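Long-range contacts in beta-glucanase (Podospora anserina, PDB 4LE4), which probably hydrolyses beta-glucans as a family 131 glycoside hydrolase, and has been crystallised with the cello-oligosaccharide cellotriose: residues 3-8 and 28-33; 52-57 and 238-243; 64-69 and 220-225; 111-116 and 209-214; 162-167 and 179-184. All coordinates share one frame; numbering follows the deposited sequence.

The five contacts sample the beta-sandwich expected of the concanavalin-like clan, built from two antiparallel sheets. Contacts 3 and 5 pair strands within the sheet that contains strand 222-233, contact 4 lies in the other sheet, and contact 1 bridges from strand 2-6 of the first to strand 30-34 of the second. Contact 2 joins two loops, 181 residues apart, and encloses contacts 3, 4 and 5 along the chain; contact 1 comes before them all. Contacts 2 and 5 have centres about 10 Å apart and touch; contacts 3 and 4, about 11 Å apart, meet between the sheets through Phe224, Val209, Glu222 and His115. Contacts 2 to 4 join chain-distant segments; contact 5 is a local hairpin.

Contact 1. Residues 3-8 and 28-33; sequences ILWDGR and GPYQYY
Trp5 and Tyr30 meet as an offset edge-to-face pair, the benzo edge of the indole directed at the phenol face. The ring planes stand 87° apart, and the closest carbons are Trp5 CH2 and Tyr30 CE1 at 3.3 Å. Each ring also carries a polar atom that reaches the backbone of the other segment. Trp5 NE1 donates to Pro29 O at 2.8 Å, meeting a lone pair in the carbonyl plane with the acceptor close to the indole plane. In return, Tyr30 OH donates to Gly7 O at 2.7 Å, again on an in-plane lone pair. Trp5 CG lies anti to the backbone N (chi1 167°), and the far atoms NE1, CZ2 and CH2 do the reaching. Pro29 CB lies 3.7 Å from Asp6 O. With no CB on Gly7, the phenol hydroxyl and the indole can both close on its backbone.

One shell out, Arg8 grips Asp6 side-on, NE to OD1 at 3.0 Å and NH1 to OD2, and its own backbone N closes an Asx turn on OD1. Leu4 and Trp5 form a classic beta bulge opposite Ile231. Val229 of strand 222-233 and Leu82 of strand 78-84 flank Tyr30, placing the pair between the two sheets of the sandwich. Two reciprocal ring-to-carbonyl bonds therefore satisfy buried polar atoms and restrict how either ring can turn in this interface.

Contact 2. Residues 52-57 and 238-243; sequences NPADTG and TSVAGP
Two type I beta turns, Asn52 to Asp55 and Ser239 to Gly242, abut where Ala54 and Asp55 meet Val240 and Ala241, joining the loop between strands 44-47 and 61-66 to the tail that follows strand 222-233. The backbones come very near, with Asp55 CA and Ala241 CA 3.9 Å apart. Ala54 CB touches Val240 CG2 at 3.9 Å, and Thr56 OG1 lies 3.5 Å from Ala241 CB while bonding outward to Gln245.

Asp55 CG is anti to the backbone N (chi1 -176°), which puts CG 3.3 Å from Val240 O; OD1 is equally near that oxygen, an acceptor-acceptor approach and not a bond. Gly57 CA makes a CA-H...O contact with Ala241 O at 3.2 Å. Ser239 OG holds Ala241 N in an ST turn. No hydrogen bond crosses the junction. The carboxylate facing Val240 O and Ala241 O is probably unfavourable, offset by Gly57 N, which closes an Asx turn on OD1 at 2.8 Å, and by Ser58 OG on OD2.

Contact 3. Residues 64-69 and 220-225; sequences ITLDNT and SNEDFY
Phe224 meets Ile64 through its backbone oxygen and Leu66 through a methyl. Phe224 CB lies 3.8 Å from Ile64 O; CG, anti to the carbonyl carbon and beside the backbone N (chi1 -56°), is 4.1 Å from Ile64 O, and CD1 meets the same oxygen at 3.5 Å, near the ring plane. Further out, CE1 approaches Leu66 CD1 at 4.1 Å, an oblique apolar touch. At the tip, CZ packs on His115 of the facing sheet, while CG rests on Val209, so the ring packs against that sheet in the sandwich interior.

Beneath it, strands 64-66 and 222-225 run antiparallel, their short axes at 161°, as neighbours in one sheet of the jelly-roll-like fold. Ile64 with Phe224 and Leu66 with Glu222 are hydrogen-bonded pairs, Ile64 N reaching Phe224 O at 2.7 Å. Between them, Thr65 and Asp223 form the non-hydrogen-bonded pair on the other face of the sheet, where their side chains lie side by side. Thr65 OG1 donates to Asp223 OD1 at 2.7 Å, meeting it on the anti side and 30° out of the carboxylate plane; OD2 of the same group is taken by Asn107.

The Leu66 face also carries Glu222, whose extended chain ends with OE1 bonded to His115 NE2. Where strand 64-66 ends and strand 222-225 has yet to begin, Asn221 OD1 comes to 3.4 Å from Asp67 CB. Asp67 OD1 accepts from Thr69 N, closing an Asx turn, and also from Thr69 OG1 on its syn lone pair.

Contact 4. Residues 111-116 and 209-214; sequences TTREHQ and VLELPR
Val209 begins the walk with CG1 at the edge of the His115 ring, 3.8 Å from CD2, where strand 209-211 pairs antiparallel with strand 115-120 in one sheet of the sandwich. Leu210 and Gln116 then exchange backbone hydrogen bonds, and their side chains lie alongside each other.

Glu211 lies on the face opposite Leu210 and Gln116, shared with His115. Its CG sits over the His115 ring in a CH-pi contact, 3.9 Å from the centroid, and its carboxylate stacks on the Arg113 guanidinium with planes 5° apart and CD 3.5 Å above the centre. The oxygen OE1 is bridged to Arg78, while Arg113 NH1 pairs with Asp219.

Leu212 N bonds Glu114 O, Leu212 CD1 nears Gln116 NE2, and Leu212 O takes Arg113 NE at 2.8 Å in a nearly straight bond. Pro213 O is weakly linked through a water to Glu114 N. Finally Arg214, bent at chi3 (-69°), delivers NE to Thr112 O at 2.7 Å.

Contact 5. Residues 162-167 and 179-184; sequences WHNVAY and WHSTGS
His163 and His180 approach rim to rim, neither ring lying over the other. Their planes are 33° apart and their centroids 5.2 Å, with His163 ND1 and His180 CE1 facing each other at the edges. His180 CG is anti to the backbone N (chi1 167°), and from there the ring rim, through CE1, reaches His163 diagonally across the strand pair. Against one face of the His163 ring lies the methyl of Thr182, whose side chain runs beside the histidine in the same direction; CG2 is 3.5 Å from ND1. Val165 shares this face of the sheet, its CG2 at the edge of the His180 ring, 4.2 Å from ND1.

The backbone beneath is a beta hairpin within one sheet of the sandwich, whose segments 163-167 and 179-182 run antiparallel, at 167°. Asn164 with Ser181 and Ala166 with Trp179 are its hydrogen-bonded pairs, and Gly183 N bonds Trp162 O at 2.9 Å just beyond the strand.

On the other face, Ala166 CB meets Trp179 CB at 3.9 Å. Ala166 O lies at the edge of the indole. Beyond CB the indole extends to Glu168, to which NE1 hydrogen-bonds. Ser181 OG is held by Asp185 O, and Gly183 O accepts from Asn52 in the adjoining loop.

Contact 1. Residues 3-8 and 28-33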
# COMPACT_ATOMS: atom_id res chain seq x y z
N ILE A 3 -18.34 -1.90 -2.09
CA ILE A 3 -17.02 -2.47 -1.85
C ILE A 3 -16.87 -3.70 -2.71
O ILE A 3 -17.63 -4.66 -2.55
CB ILE A 3 -16.85 -2.91 -0.39
CG1 ILE A 3 -16.90 -1.69 0.51
CG2 ILE A 3 -15.51 -3.69 -0.24
CD1 ILE A 3 -16.90 -2.03 2.01
N LEU A 4 -15.89 -3.69 -3.61
CA LEU A 4 -15.64 -4.82 -4.49
C LEU A 4 -14.78 -5.85 -3.78
O LEU A 4 -14.94 -7.05 -3.96
CB LEU A 4 -14.91 -4.39 -5.76
CG LEU A 4 -15.62 -3.42 -6.69
CD1 LEU A 4 -14.71 -3.09 -7.86
CD2 LEU A 4 -16.91 -4.07 -7.19
N TRP A 5 -13.84 -5.36 -2.98
CA TRP A 5 -12.95 -6.25 -2.26
C TRP A 5 -12.50 -5.53 -0.98
O TRP A 5 -12.21 -4.34 -0.99
CB TRP A 5 -11.75 -6.63 -3.13
CG TRP A 5 -10.62 -7.28 -2.35
CD1 TRP A 5 -10.47 -8.61 -2.06
CD2 TRP A 5 -9.48 -6.62 -1.79
NE1 TRP A 5 -9.30 -8.82 -1.36
CE2 TRP A 5 -8.67 -7.60 -1.18
CE3 TRP A 5 -9.06 -5.28 -1.76
CZ2 TRP A 5 -7.45 -7.30 -0.54
CZ3 TRP A 5 -7.81 -4.96 -1.10
CH2 TRP A 5 -7.05 -5.98 -0.51
N ASP A 6 -12.51 -6.28 0.12
CA ASP A 6 -12.16 -5.75 1.43
C ASP A 6 -10.84 -6.33 1.94
O ASP A 6 -10.72 -7.54 2.19
CB ASP A 6 -13.27 -6.11 2.43
CG ASP A 6 -13.28 -5.21 3.64
OD1 ASP A 6 -12.18 -4.78 4.06
OD2 ASP A 6 -14.39 -4.96 4.19
N GLY A 7 -9.85 -5.46 2.11
CA GLY A 7 -8.57 -5.94 2.58
C GLY A 7 -8.26 -5.39 3.95
O GLY A 7 -7.09 -5.27 4.30
N ARG A 8 -9.28 -5.11 4.74
CA ARG A 8 -9.05 -4.54 6.05
C ARG A 8 -8.73 -5.50 7.19
O ARG A 8 -8.54 -5.05 8.30
CB ARG A 8 -10.22 -3.63 6.41
CG ARG A 8 -10.18 -2.39 5.53
CD ARG A 8 -11.36 -1.51 5.72
NE ARG A 8 -12.63 -2.13 5.35
CZ ARG A 8 -13.80 -1.51 5.49
NH1 ARG A 8 -14.93 -2.12 5.14
NH2 ARG A 8 -13.85 -0.29 6.01
N GLY A 28 -9.52 -16.79 1.34
CA GLY A 28 -9.27 -15.58 2.08
C GLY A 28 -9.16 -14.37 1.18
O GLY A 28 -9.29 -14.48 -0.04
N PRO A 29 -8.90 -13.19 1.74
CA PRO A 29 -8.79 -11.94 0.97
C PRO A 29 -7.45 -11.59 0.34
O PRO A 29 -7.39 -10.65 -0.48
CB PRO A 29 -9.17 -10.90 1.99
CG PRO A 29 -8.48 -11.43 3.24
CD PRO A 29 -8.84 -12.92 3.19
N TYR A 30 -6.39 -12.30 0.72
CA TYR A 30 -5.06 -11.98 0.22
C TYR A 30 -4.20 -13.14 -0.22
O TYR A 30 -4.12 -14.16 0.47
CB TYR A 30 -4.24 -11.27 1.31
CG TYR A 30 -4.56 -9.80 1.57
CD1 TYR A 30 -4.20 -8.81 0.65
CD2 TYR A 30 -5.16 -9.41 2.76
CE1 TYR A 30 -4.43 -7.46 0.93
CE2 TYR A 30 -5.41 -8.06 3.05
CZ TYR A 30 -5.03 -7.09 2.13
OH TYR A 30 -5.22 -5.77 2.42
N GLN A 31 -3.50 -12.97 -1.34
CA GLN A 31 -2.56 -13.97 -1.77
C GLN A 31 -1.28 -13.63 -0.99
O GLN A 31 -0.82 -12.46 -0.96
CB GLN A 31 -2.27 -13.86 -3.27
CG GLN A 31 -3.50 -13.74 -4.14
CD GLN A 31 -3.16 -13.92 -5.61
OE1 GLN A 31 -2.09 -13.50 -6.06
NE2 GLN A 31 -4.09 -14.52 -6.37
N TYR A 32 -0.68 -14.64 -0.37
CA TYR A 32 0.53 -14.43 0.40
C TYR A 32 1.65 -15.33 -0.13
O TYR A 32 1.67 -16.54 0.13
CB TYR A 32 0.23 -14.71 1.88
CG TYR A 32 1.44 -14.48 2.76
CD1 TYR A 32 2.05 -13.24 2.82
CD2 TYR A 32 2.00 -15.53 3.47
CE1 TYR A 32 3.22 -13.03 3.57
CE2 TYR A 32 3.17 -15.34 4.24
CZ TYR A 32 3.76 -14.09 4.27
OH TYR A 32 4.92 -13.90 4.98
N TYR A 33 2.54 -14.75 -0.95
CA TYR A 33 3.65 -15.52 -1.48
C TYR A 33 4.90 -14.69 -1.76
O TYR A 33 5.98 -15.25 -1.82
CB TYR A 33 3.26 -16.31 -2.74
CG TYR A 33 2.90 -15.46 -3.94
CD1 TYR A 33 1.59 -15.02 -4.13
CD2 TYR A 33 3.85 -15.15 -4.91
CE1 TYR A 33 1.23 -14.30 -5.25
CE2 TYR A 33 3.51 -14.42 -6.04
CZ TYR A 33 2.19 -14.00 -6.21
OH TYR A 33 1.84 -13.24 -7.31

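Contact 2. Residues 52-57 and 238-243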
# COMPACT_ATOMS: atom_id res chain seq x y z
N ASN A 52 -4.88 3.50 11.56
CA ASN A 52 -5.21 4.90 11.74
C ASN A 52 -6.33 4.88 12.82
O ASN A 52 -7.39 4.31 12.59
CB ASN A 52 -5.80 5.44 10.45
CG ASN A 52 -6.13 6.90 10.54
OD1 ASN A 52 -6.43 7.43 11.61
ND2 ASN A 52 -6.09 7.59 9.38
N PRO A 53 -6.12 5.55 13.96
CA PRO A 53 -7.17 5.52 14.99
C PRO A 53 -8.54 6.05 14.57
O PRO A 53 -9.55 5.68 15.15
CB PRO A 53 -6.58 6.35 16.13
CG PRO A 53 -5.09 6.27 15.91
CD PRO A 53 -5.00 6.39 14.39
N ALA A 54 -8.56 6.91 13.56
CA ALA A 54 -9.82 7.51 13.08
C ALA A 54 -10.62 6.55 12.22
O ALA A 54 -11.81 6.74 11.98
CB ALA A 54 -9.51 8.78 12.29
N ASP A 55 -9.95 5.52 11.72
CA ASP A 55 -10.60 4.53 10.86
C ASP A 55 -11.33 3.48 11.69
O ASP A 55 -10.79 2.41 11.98
CB ASP A 55 -9.58 3.79 9.99
CG ASP A 55 -10.23 2.82 9.02
OD1 ASP A 55 -11.47 2.63 9.05
OD2 ASP A 55 -9.49 2.23 8.20
N THR A 56 -12.58 3.76 12.01
CA THR A 56 -13.36 2.82 12.81
C THR A 56 -13.85 1.67 11.96
O THR A 56 -14.47 0.72 12.46
CB THR A 56 -14.54 3.55 13.48
OG1 THR A 56 -15.39 4.12 12.49
CG2 THR A 56 -14.04 4.64 14.39
N GLY A 57 -13.56 1.73 10.66
CA GLY A 57 -13.96 0.67 9.76
C GLY A 57 -12.96 -0.48 9.74
O GLY A 57 -13.27 -1.57 9.24
N THR A 238 -15.18 9.23 0.93
CA THR A 238 -14.08 10.10 1.34
C THR A 238 -13.78 10.01 2.83
O THR A 238 -12.74 10.44 3.28
CB THR A 238 -14.36 11.57 0.99
OG1 THR A 238 -15.56 11.99 1.63
CG2 THR A 238 -14.47 11.76 -0.54
N SER A 239 -14.71 9.44 3.59
CA SER A 239 -14.53 9.26 5.02
C SER A 239 -13.40 8.26 5.29
O SER A 239 -13.40 7.15 4.75
CB SER A 239 -15.80 8.71 5.65
OG SER A 239 -15.50 8.29 6.97
N VAL A 240 -12.47 8.61 6.15
CA VAL A 240 -11.39 7.67 6.42
C VAL A 240 -11.87 6.45 7.22
O VAL A 240 -11.16 5.45 7.31
CB VAL A 240 -10.19 8.34 7.14
CG1 VAL A 240 -9.72 9.56 6.34
CG2 VAL A 240 -10.56 8.76 8.56
N ALA A 241 -13.07 6.55 7.80
CA ALA A 241 -13.62 5.43 8.56
C ALA A 241 -14.29 4.38 7.65
O ALA A 241 -14.76 3.37 8.14
CB ALA A 241 -14.61 5.92 9.60
N GLY A 242 -14.35 4.66 6.35
CA GLY A 242 -14.91 3.70 5.40
C GLY A 242 -16.42 3.67 5.25
O GLY A 242 -17.14 4.31 6.00
N PRO A 243 -16.94 2.90 4.27
CA PRO A 243 -18.39 2.81 4.06
C PRO A 243 -19.12 2.26 5.28
O PRO A 243 -18.56 1.48 6.05
CB PRO A 243 -18.51 1.85 2.86
CG PRO A 243 -17.18 1.99 2.16
CD PRO A 243 -16.21 2.05 3.32

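Contact 3. Residues 64-69 and 220-225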
# COMPACT_ATOMS: atom_id res chain seq x y z
N ILE A 64 3.91 -4.11 8.43
CA ILE A 64 4.60 -4.86 7.38
C ILE A 64 6.07 -4.53 7.57
O ILE A 64 6.47 -3.37 7.64
CB ILE A 64 4.06 -4.46 5.97
CG1 ILE A 64 2.66 -5.06 5.82
CG2 ILE A 64 4.98 -5.01 4.88
CD1 ILE A 64 1.96 -4.78 4.50
N THR A 65 6.86 -5.58 7.67
CA THR A 65 8.29 -5.45 7.96
C THR A 65 9.25 -6.01 6.92
O THR A 65 9.05 -7.08 6.37
CB THR A 65 8.58 -6.20 9.29
OG1 THR A 65 7.86 -5.55 10.35
CG2 THR A 65 10.07 -6.21 9.60
N LEU A 66 10.32 -5.27 6.68
CA LEU A 66 11.38 -5.75 5.81
C LEU A 66 12.51 -5.99 6.78
O LEU A 66 12.85 -5.08 7.57
CB LEU A 66 11.84 -4.68 4.83
CG LEU A 66 10.84 -4.21 3.79
CD1 LEU A 66 11.46 -3.09 2.90
CD2 LEU A 66 10.47 -5.42 2.95
N ASP A 67 13.07 -7.19 6.77
CA ASP A 67 14.20 -7.46 7.65
C ASP A 67 15.31 -8.05 6.80
O ASP A 67 15.23 -8.00 5.59
CB ASP A 67 13.81 -8.37 8.82
CG ASP A 67 13.47 -9.81 8.42
OD1 ASP A 67 13.71 -10.23 7.26
OD2 ASP A 67 12.97 -10.55 9.30
N ASN A 68 16.35 -8.62 7.42
CA ASN A 68 17.45 -9.15 6.63
C ASN A 68 17.12 -10.33 5.74
O ASN A 68 17.89 -10.67 4.84
CB ASN A 68 18.64 -9.53 7.51
CG ASN A 68 19.23 -8.33 8.22
OD1 ASN A 68 19.45 -7.27 7.62
ND2 ASN A 68 19.49 -8.50 9.52
N THR A 69 15.96 -10.95 5.96
CA THR A 69 15.57 -12.13 5.18
C THR A 69 14.45 -11.85 4.16
O THR A 69 13.97 -12.77 3.49
CB THR A 69 15.04 -13.22 6.09
OG1 THR A 69 13.78 -12.80 6.64
CG2 THR A 69 16.02 -13.45 7.27
N SER A 220 18.54 -2.83 7.46
CA SER A 220 18.18 -2.63 8.84
C SER A 220 16.66 -2.85 8.79
O SER A 220 16.03 -2.68 7.75
CB SER A 220 18.49 -1.21 9.33
OG SER A 220 17.79 -0.23 8.58
N ASN A 221 16.08 -3.24 9.92
CA ASN A 221 14.66 -3.48 9.94
C ASN A 221 13.89 -2.21 9.65
O ASN A 221 14.21 -1.13 10.15
CB ASN A 221 14.25 -4.07 11.29
CG ASN A 221 14.65 -5.53 11.42
OD1 ASN A 221 15.48 -6.03 10.67
ND2 ASN A 221 14.05 -6.22 12.38
N GLU A 222 12.86 -2.35 8.81
CA GLU A 222 12.00 -1.24 8.42
C GLU A 222 10.56 -1.67 8.58
O GLU A 222 10.16 -2.72 8.07
CB GLU A 222 12.27 -0.86 6.96
CG GLU A 222 13.67 -0.30 6.78
CD GLU A 222 13.98 0.07 5.34
OE1 GLU A 222 13.02 0.32 4.59
OE2 GLU A 222 15.18 0.12 4.97
N ASP A 223 9.79 -0.86 9.30
CA ASP A 223 8.39 -1.14 9.58
C ASP A 223 7.46 -0.13 8.89
O ASP A 223 7.69 1.07 8.96
CB ASP A 223 8.11 -1.08 11.09
CG ASP A 223 8.81 -2.20 11.89
OD1 ASP A 223 8.99 -3.33 11.36
OD2 ASP A 223 9.15 -1.97 13.08
N PHE A 224 6.38 -0.64 8.29
CA PHE A 224 5.38 0.20 7.61
C PHE A 224 4.02 -0.22 8.18
O PHE A 224 3.74 -1.39 8.27
CB PHE A 224 5.43 -0.06 6.11
CG PHE A 224 6.80 0.15 5.50
CD1 PHE A 224 7.78 -0.81 5.63
CD2 PHE A 224 7.08 1.33 4.80
CE1 PHE A 224 9.06 -0.62 5.07
CE2 PHE A 224 8.35 1.54 4.24
CZ PHE A 224 9.34 0.58 4.38
N TYR A 225 3.19 0.75 8.52
CA TYR A 225 1.89 0.48 9.14
C TYR A 225 0.80 0.75 8.14
O TYR A 225 0.83 1.77 7.47
CB TYR A 225 1.74 1.37 10.37
CG TYR A 225 2.82 1.03 11.36
CD1 TYR A 225 2.60 0.08 12.35
CD2 TYR A 225 4.10 1.60 11.26
CE1 TYR A 225 3.63 -0.32 13.23
CE2 TYR A 225 5.13 1.22 12.12
CZ TYR A 225 4.89 0.26 13.11
OH TYR A 225 5.88 -0.13 14.00

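Contact 4. Residues 111-116 and 209-214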
# COMPACT_ATOMS: atom_id res chain seq x y z
N THR A 111 15.97 6.45 4.23
CA THR A 111 15.76 7.51 3.23
C THR A 111 16.82 7.46 2.11
O THR A 111 16.69 8.17 1.12
CB THR A 111 15.79 8.89 3.87
OG1 THR A 111 17.05 9.07 4.54
CG2 THR A 111 14.61 9.05 4.86
N THR A 112 17.83 6.61 2.27
CA THR A 112 18.90 6.47 1.28
C THR A 112 18.59 5.45 0.20
O THR A 112 19.37 5.29 -0.75
CB THR A 112 20.21 6.02 1.95
OG1 THR A 112 19.91 4.90 2.81
CG2 THR A 112 20.82 7.16 2.75
N ARG A 113 17.45 4.78 0.32
CA ARG A 113 17.06 3.75 -0.64
C ARG A 113 15.67 3.97 -1.18
O ARG A 113 14.78 4.39 -0.46
CB ARG A 113 17.12 2.37 0.00
CG ARG A 113 18.56 1.97 0.30
CD ARG A 113 18.62 0.75 1.19
NE ARG A 113 18.24 -0.47 0.50
CZ ARG A 113 18.31 -1.66 1.08
NH1 ARG A 113 18.75 -1.74 2.33
NH2 ARG A 113 17.93 -2.76 0.44
N GLU A 114 15.49 3.64 -2.46
CA GLU A 114 14.18 3.83 -3.06
C GLU A 114 13.19 2.75 -2.60
O GLU A 114 13.53 1.57 -2.53
CB GLU A 114 14.30 3.80 -4.59
CG GLU A 114 12.95 3.77 -5.33
CD GLU A 114 13.11 3.85 -6.86
OE1 GLU A 114 14.22 4.15 -7.37
OE2 GLU A 114 12.11 3.61 -7.57
N HIS A 115 11.97 3.17 -2.27
CA HIS A 115 10.92 2.23 -1.87
C HIS A 115 9.79 2.46 -2.84
O HIS A 115 9.54 3.60 -3.23
CB HIS A 115 10.38 2.53 -0.47
CG HIS A 115 11.39 2.31 0.62
ND1 HIS A 115 12.49 3.12 0.78
CD2 HIS A 115 11.44 1.40 1.61
CE1 HIS A 115 13.19 2.72 1.84
NE2 HIS A 115 12.57 1.67 2.36
N GLN A 116 9.16 1.37 -3.25
CA GLN A 116 7.99 1.39 -4.15
C GLN A 116 6.91 0.78 -3.26
O GLN A 116 7.07 -0.31 -2.75
CB GLN A 116 8.30 0.57 -5.40
CG GLN A 116 9.31 1.34 -6.29
CD GLN A 116 10.01 0.48 -7.32
OE1 GLN A 116 9.60 -0.64 -7.58
NE2 GLN A 116 11.09 1.01 -7.91
N VAL A 209 5.50 -3.31 0.37
CA VAL A 209 6.68 -2.52 0.05
C VAL A 209 7.81 -3.28 -0.61
O VAL A 209 8.12 -4.41 -0.26
CB VAL A 209 7.29 -1.90 1.36
CG1 VAL A 209 8.42 -0.87 0.98
CG2 VAL A 209 6.21 -1.24 2.21
N LEU A 210 8.44 -2.61 -1.56
CA LEU A 210 9.60 -3.14 -2.27
C LEU A 210 10.68 -2.08 -2.03
O LEU A 210 10.42 -0.89 -2.15
CB LEU A 210 9.27 -3.27 -3.77
CG LEU A 210 10.30 -3.85 -4.75
CD1 LEU A 210 9.64 -4.27 -6.03
CD2 LEU A 210 11.33 -2.77 -5.04
N GLU A 211 11.89 -2.50 -1.65
CA GLU A 211 12.97 -1.54 -1.42
C GLU A 211 14.18 -1.91 -2.28
O GLU A 211 14.66 -3.05 -2.22
CB GLU A 211 13.41 -1.54 0.06
CG GLU A 211 14.59 -0.59 0.40
CD GLU A 211 14.99 -0.64 1.88
OE1 GLU A 211 15.02 -1.73 2.47
OE2 GLU A 211 15.27 0.42 2.46
N LEU A 212 14.67 -0.98 -3.07
CA LEU A 212 15.84 -1.27 -3.91
C LEU A 212 17.13 -1.17 -3.12
O LEU A 212 17.20 -0.44 -2.15
CB LEU A 212 15.93 -0.28 -5.07
CG LEU A 212 14.82 -0.21 -6.12
CD1 LEU A 212 13.53 0.26 -5.49
CD2 LEU A 212 15.23 0.79 -7.21
N PRO A 213 18.16 -1.93 -3.51
CA PRO A 213 19.43 -1.83 -2.78
C PRO A 213 20.12 -0.55 -3.27
O PRO A 213 19.73 0.03 -4.28
CB PRO A 213 20.19 -3.07 -3.25
CG PRO A 213 19.77 -3.17 -4.70
CD PRO A 213 18.25 -2.90 -4.62
N ARG A 214 21.10 -0.08 -2.51
CA ARG A 214 21.90 1.07 -2.91
C ARG A 214 23.27 0.81 -2.31
O ARG A 214 23.41 0.50 -1.13
CB ARG A 214 21.39 2.41 -2.39
CG ARG A 214 22.32 3.58 -2.84
CD ARG A 214 21.85 4.98 -2.42
NE ARG A 214 20.63 5.40 -3.12
CZ ARG A 214 20.60 5.87 -4.36
NH1 ARG A 214 21.73 6.00 -5.05
NH2 ARG A 214 19.43 6.18 -4.93
O HOH W 1 17.79 2.79 -4.03

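Contact 5. Residues 162-167 and 179-184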
# COMPACT_ATOMS: atom_id res chain seq x y z
N TRP A 162 -0.67 9.53 9.69
CA TRP A 162 -1.36 8.58 8.83
C TRP A 162 -1.74 9.25 7.52
O TRP A 162 -2.33 10.31 7.53
CB TRP A 162 -2.64 8.07 9.51
CG TRP A 162 -2.34 6.96 10.44
CD1 TRP A 162 -2.14 7.05 11.81
CD2 TRP A 162 -2.11 5.60 10.08
NE1 TRP A 162 -1.79 5.82 12.30
CE2 TRP A 162 -1.76 4.91 11.28
CE3 TRP A 162 -2.15 4.89 8.86
CZ2 TRP A 162 -1.47 3.54 11.29
CZ3 TRP A 162 -1.85 3.51 8.87
CH2 TRP A 162 -1.52 2.86 10.09
N HIS A 163 -1.33 8.64 6.41
CA HIS A 163 -1.66 9.13 5.08
C HIS A 163 -2.71 8.23 4.49
O HIS A 163 -2.46 7.05 4.27
CB HIS A 163 -0.42 9.11 4.18
CG HIS A 163 0.57 10.18 4.51
ND1 HIS A 163 0.55 11.42 3.91
CD2 HIS A 163 1.56 10.21 5.43
CE1 HIS A 163 1.49 12.17 4.45
NE2 HIS A 163 2.12 11.47 5.38
N ASN A 164 -3.87 8.80 4.22
CA ASN A 164 -4.98 8.03 3.64
C ASN A 164 -5.00 8.37 2.15
O ASN A 164 -5.00 9.53 1.79
CB ASN A 164 -6.29 8.49 4.31
CG ASN A 164 -6.15 8.60 5.83
OD1 ASN A 164 -6.25 9.70 6.43
ND2 ASN A 164 -5.89 7.48 6.46
N VAL A 165 -5.04 7.36 1.31
CA VAL A 165 -4.98 7.54 -0.14
C VAL A 165 -6.08 6.76 -0.87
O VAL A 165 -6.57 5.73 -0.38
CB VAL A 165 -3.64 6.95 -0.69
CG1 VAL A 165 -3.60 6.97 -2.24
CG2 VAL A 165 -2.45 7.70 -0.08
N ALA A 166 -6.53 7.31 -2.00
CA ALA A 166 -7.39 6.54 -2.87
C ALA A 166 -6.89 6.84 -4.29
O ALA A 166 -6.79 8.01 -4.67
CB ALA A 166 -8.86 6.93 -2.74
N TYR A 167 -6.51 5.79 -5.03
CA TYR A 167 -6.13 5.99 -6.44
C TYR A 167 -7.48 5.93 -7.18
O TYR A 167 -8.21 4.97 -7.00
CB TYR A 167 -5.34 4.82 -7.00
CG TYR A 167 -4.03 4.51 -6.35
CD1 TYR A 167 -3.22 5.53 -5.87
CD2 TYR A 167 -3.57 3.19 -6.29
CE1 TYR A 167 -1.95 5.24 -5.34
CE2 TYR A 167 -2.31 2.88 -5.76
CZ TYR A 167 -1.50 3.92 -5.29
OH TYR A 167 -0.23 3.64 -4.78
N TRP A 179 -6.42 10.92 -4.61
CA TRP A 179 -7.19 11.46 -3.48
C TRP A 179 -6.33 11.20 -2.24
O TRP A 179 -5.66 10.17 -2.14
CB TRP A 179 -8.53 10.75 -3.35
CG TRP A 179 -9.44 11.06 -4.48
CD1 TRP A 179 -9.35 10.60 -5.77
CD2 TRP A 179 -10.60 11.89 -4.43
NE1 TRP A 179 -10.39 11.10 -6.53
CE2 TRP A 179 -11.17 11.90 -5.73
CE3 TRP A 179 -11.22 12.64 -3.41
CZ2 TRP A 179 -12.34 12.62 -6.04
CZ3 TRP A 179 -12.38 13.36 -3.71
CH2 TRP A 179 -12.93 13.35 -5.02
N HIS A 180 -6.34 12.14 -1.30
CA HIS A 180 -5.46 12.01 -0.14
C HIS A 180 -5.91 12.85 1.03
O HIS A 180 -6.59 13.84 0.86
CB HIS A 180 -4.06 12.51 -0.58
CG HIS A 180 -3.08 12.74 0.55
ND1 HIS A 180 -2.25 11.75 1.05
CD2 HIS A 180 -2.79 13.86 1.26
CE1 HIS A 180 -1.50 12.25 2.02
NE2 HIS A 180 -1.81 13.52 2.17
N SER A 181 -5.52 12.42 2.23
CA SER A 181 -5.75 13.21 3.43
C SER A 181 -4.80 12.66 4.47
O SER A 181 -4.23 11.58 4.29
CB SER A 181 -7.17 13.09 3.96
OG SER A 181 -7.35 11.83 4.55
N THR A 182 -4.58 13.40 5.54
CA THR A 182 -3.78 12.86 6.62
C THR A 182 -4.68 12.84 7.84
O THR A 182 -5.62 13.63 7.94
CB THR A 182 -2.52 13.69 6.94
OG1 THR A 182 -2.86 15.07 7.15
CG2 THR A 182 -1.51 13.55 5.80
N GLY A 183 -4.41 11.90 8.75
CA GLY A 183 -5.18 11.79 9.98
C GLY A 183 -6.64 11.44 9.84
O GLY A 183 -7.01 10.45 9.23
N SER A 184 -7.49 12.28 10.42
CA SER A 184 -8.93 12.03 10.39
C SER A 184 -9.66 12.78 9.31
O SER A 184 -10.86 12.61 9.13
CB SER A 184 -9.56 12.43 11.73
OG SER A 184 -8.97 11.71 12.80